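Local structure of pyridine nucleotide-disulphide oxidoreductase dimerisation region (Escherichia coli BL21, 6KYY) at residues R332-Y337 / V416-L421. The protein is an FAD-containing disulfide reductase of the pyridine nucleotide-disulfide oxidoreductase family, induced by hypochlorous acid and probably involved in resistance to reactive chlorine stress. Numbering follows the deposited sequence.
Sequences RKNVPY and VMDAGL
Asn334 reaches from the loop toward the last turn of helix 406-418, where it meets Asp418 and Met417. Its CB lies near both Met417 CE and Asp418 OD2. A chi1 of -49° sets CG beside the backbone N, where the methyl of Met417 comes to 3.4 Å, measured from Asn334 CG to Met417 CE; the same methyl touches OD1. The amide slides past the carboxylate of Asp418, the two planes only 17° apart. At the tip, Asn334 ND2 donates to Asp418 OD2 over 3.0 Å, nearly along the carboxylate C-O axis, with an N-H...O angle of 157°. The other carboxylate oxygen, Asp418 OD1, forms a salt bridge with Lys414, which also bonds the carbonyl of Asn334, so one lysine ties helix and loop together. Lys333, extended beyond CG, runs alongside Asp418 in the opposite direction; its CG lies 3.4 Å from Asp418 OD2, while its NZ is modelled as donating to Asp418 O, doubtfully short at 2.5 Å. Gly420 then closes that helix end in a Schellman motif. The contact lies at the surface of the dimerisation domain, joining the loop between helix 307-321 and strand 337-339 to helix 406-418, with Val348 of strand 345-349 touching both Asn334 and Met417.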
ATOM      1  N   ARG B 332      14.744 -19.567   2.021  1.00 22.00           N
ATOM      2  CA  ARG B 332      14.573 -18.125   2.122  1.00 21.71           C
ATOM      3  C   ARG B 332      15.484 -17.405   1.137  1.00 18.50           C
ATOM      4  O   ARG B 332      16.686 -17.679   1.074  1.00 20.14           O
ATOM      5  CB  ARG B 332      14.867 -17.657   3.546  1.00 16.40           C
ATOM      6  CG  ARG B 332      13.641 -17.561   4.433  1.00 24.11           C
ATOM      7  CD  ARG B 332      14.028 -17.560   5.899  1.00  9.68           C
ATOM      8  NE  ARG B 332      12.976 -18.123   6.738  1.00  5.59           N
ATOM      9  CZ  ARG B 332      13.132 -18.436   8.019  1.00 12.04           C
ATOM     10  NH1 ARG B 332      14.303 -18.245   8.611  1.00 17.52           N
ATOM     11  NH2 ARG B 332      12.119 -18.943   8.708  1.00 10.93           N
ATOM     12  N   LYS B 333      14.911 -16.479   0.372  1.00  7.76           N
ATOM     13  CA  LYS B 333      15.693 -15.654  -0.533  1.00 14.51           C
ATOM     14  C   LYS B 333      15.003 -14.308  -0.695  1.00 14.74           C
ATOM     15  O   LYS B 333      13.774 -14.213  -0.642  1.00 11.89           O
ATOM     16  CB  LYS B 333      15.891 -16.330  -1.897  1.00 10.20           C
ATOM     17  CG  LYS B 333      14.629 -16.486  -2.728  1.00  8.56           C
ATOM     18  CD  LYS B 333      14.969 -16.958  -4.134  1.00  7.67           C
ATOM     19  CE  LYS B 333      13.740 -17.464  -4.871  1.00 22.33           C
ATOM     20  NZ  LYS B 333      13.946 -17.452  -6.347  1.00 38.03           N
ATOM     21  N   ASN B 334      15.816 -13.269  -0.884  1.00 11.94           N
ATOM     22  CA  ASN B 334      15.348 -11.895  -1.063  1.00 14.46           C
ATOM     23  C   ASN B 334      14.351 -11.506   0.029  1.00 22.17           C
ATOM     24  O   ASN B 334      13.201 -11.147  -0.231  1.00 19.57           O
ATOM     25  CB  ASN B 334      14.746 -11.698  -2.455  1.00  9.25           C
ATOM     26  CG  ASN B 334      15.643 -12.223  -3.559  1.00 16.64           C
ATOM     27  OD1 ASN B 334      16.840 -11.937  -3.591  1.00 22.82           O
ATOM     28  ND2 ASN B 334      15.062 -12.979  -4.485  1.00  4.25           N
ATOM     29  N   VAL B 335      14.819 -11.586   1.270  1.00 25.05           N
ATOM     30  CA  VAL B 335      14.000 -11.249   2.430  1.00 15.02           C
ATOM     31  C   VAL B 335      13.841  -9.735   2.504  1.00 28.33           C
ATOM     32  O   VAL B 335      14.841  -9.014   2.631  1.00 17.60           O
ATOM     33  CB  VAL B 335      14.610 -11.807   3.724  1.00  6.29           C
ATOM     34  CG1 VAL B 335      13.800 -11.351   4.921  1.00 10.74           C
ATOM     35  CG2 VAL B 335      14.681 -13.325   3.668  1.00  6.23           C
ATOM     36  N   PRO B 336      12.621  -9.210   2.431  1.00 13.66           N
ATOM     37  CA  PRO B 336      12.426  -7.760   2.475  1.00 19.63           C
ATOM     38  C   PRO B 336      12.277  -7.237   3.897  1.00 17.14           C
ATOM     39  O   PRO B 336      11.963  -7.970   4.837  1.00 21.28           O
ATOM     40  CB  PRO B 336      11.125  -7.569   1.687  1.00 14.52           C
ATOM     41  CG  PRO B 336      10.349  -8.818   1.972  1.00 23.86           C
ATOM     42  CD  PRO B 336      11.352  -9.930   2.225  1.00 16.56           C
ATOM     43  N   TYR B 337      12.513  -5.933   4.037  1.00 10.02           N
ATOM     44  CA  TYR B 337      12.337  -5.253   5.312  1.00 15.73           C
ATOM     45  C   TYR B 337      11.953  -3.806   5.049  1.00 16.46           C
ATOM     46  O   TYR B 337      12.128  -3.287   3.944  1.00 15.53           O
ATOM     47  CB  TYR B 337      13.599  -5.340   6.181  1.00 12.06           C
ATOM     48  CG  TYR B 337      14.807  -4.613   5.634  1.00 11.50           C
ATOM     49  CD1 TYR B 337      15.724  -5.266   4.819  1.00 10.80           C
ATOM     50  CD2 TYR B 337      15.046  -3.281   5.954  1.00  8.34           C
ATOM     51  CE1 TYR B 337      16.833  -4.608   4.324  1.00  8.68           C
ATOM     52  CE2 TYR B 337      16.152  -2.615   5.462  1.00 12.15           C
ATOM     53  CZ  TYR B 337      17.043  -3.283   4.649  1.00 13.90           C
ATOM     54  OH  TYR B 337      18.147  -2.624   4.158  1.00 36.80           O
ATOM     55  N   VAL B 416       8.666 -10.620  -8.350  1.00 12.57           N
ATOM     56  CA  VAL B 416       9.327 -11.005  -9.591  1.00 20.02           C
ATOM     57  C   VAL B 416      10.792 -11.362  -9.374  1.00 25.80           C
ATOM     58  O   VAL B 416      11.382 -12.065 -10.204  1.00 24.54           O
ATOM     59  CB  VAL B 416       9.185  -9.893 -10.647  1.00 26.63           C
ATOM     60  CG1 VAL B 416       7.750  -9.409 -10.717  1.00 26.07           C
ATOM     61  CG2 VAL B 416      10.116  -8.738 -10.340  1.00 18.97           C
ATOM     62  N   MET B 417      11.404 -10.902  -8.280  1.00 18.97           N
ATOM     63  CA  MET B 417      12.779 -11.302  -7.993  1.00 20.05           C
ATOM     64  C   MET B 417      12.842 -12.761  -7.559  1.00 18.72           C
ATOM     65  O   MET B 417      13.773 -13.486  -7.932  1.00 37.01           O
ATOM     66  CB  MET B 417      13.385 -10.391  -6.926  1.00 20.21           C
ATOM     67  CG  MET B 417      13.804  -9.031  -7.459  1.00 15.94           C
ATOM     68  SD  MET B 417      14.953  -8.103  -6.422  1.00 27.28           S
ATOM     69  CE  MET B 417      15.080  -9.163  -4.989  1.00 12.09           C
ATOM     70  N   ASP B 418      11.860 -13.210  -6.775  1.00 18.35           N
ATOM     71  CA  ASP B 418      11.805 -14.616  -6.392  1.00 20.08           C
ATOM     72  C   ASP B 418      11.510 -15.504  -7.594  1.00 24.25           C
ATOM     73  O   ASP B 418      12.088 -16.588  -7.730  1.00 27.39           O
ATOM     74  CB  ASP B 418      10.753 -14.823  -5.303  1.00 14.31           C
ATOM     75  CG  ASP B 418      11.219 -14.345  -3.941  1.00 27.10           C
ATOM     76  OD1 ASP B 418      10.366 -14.176  -3.045  1.00 20.60           O
ATOM     77  OD2 ASP B 418      12.440 -14.141  -3.767  1.00 16.69           O
ATOM     78  N   ALA B 419      10.618 -15.059  -8.479  1.00 24.30           N
ATOM     79  CA  ALA B 419      10.243 -15.827  -9.659  1.00 21.66           C
ATOM     80  C   ALA B 419      11.243 -15.701 -10.801  1.00 26.49           C
ATOM     81  O   ALA B 419      11.005 -16.265 -11.874  1.00 21.58           O
ATOM     82  CB  ALA B 419       8.854 -15.401 -10.143  1.00 19.00           C
ATOM     83  N   GLY B 420      12.344 -14.977 -10.605  1.00 22.35           N
ATOM     84  CA  GLY B 420      13.363 -14.869 -11.631  1.00 23.83           C
ATOM     85  C   GLY B 420      12.937 -14.148 -12.889  1.00 22.99           C
ATOM     86  O   GLY B 420      13.534 -14.365 -13.946  1.00 43.08           O
ATOM     87  N   LEU B 421      11.920 -13.296 -12.808  1.00 17.97           N
ATOM     88  CA  LEU B 421      11.460 -12.551 -13.968  1.00 27.76           C
ATOM     89  C   LEU B 421      12.304 -11.290 -14.159  1.00 24.58           C
ATOM     90  O   LEU B 421      12.867 -10.761 -13.196  1.00 22.32           O
ATOM     91  CB  LEU B 421       9.989 -12.180 -13.805  1.00 22.95           C
ATOM     92  CG  LEU B 421       9.062 -13.329 -13.398  1.00 29.80           C
ATOM     93  CD1 LEU B 421       7.655 -12.818 -13.129  1.00 20.00           C
ATOM     94  CD2 LEU B 421       9.049 -14.419 -14.461  1.00 13.38           C
TER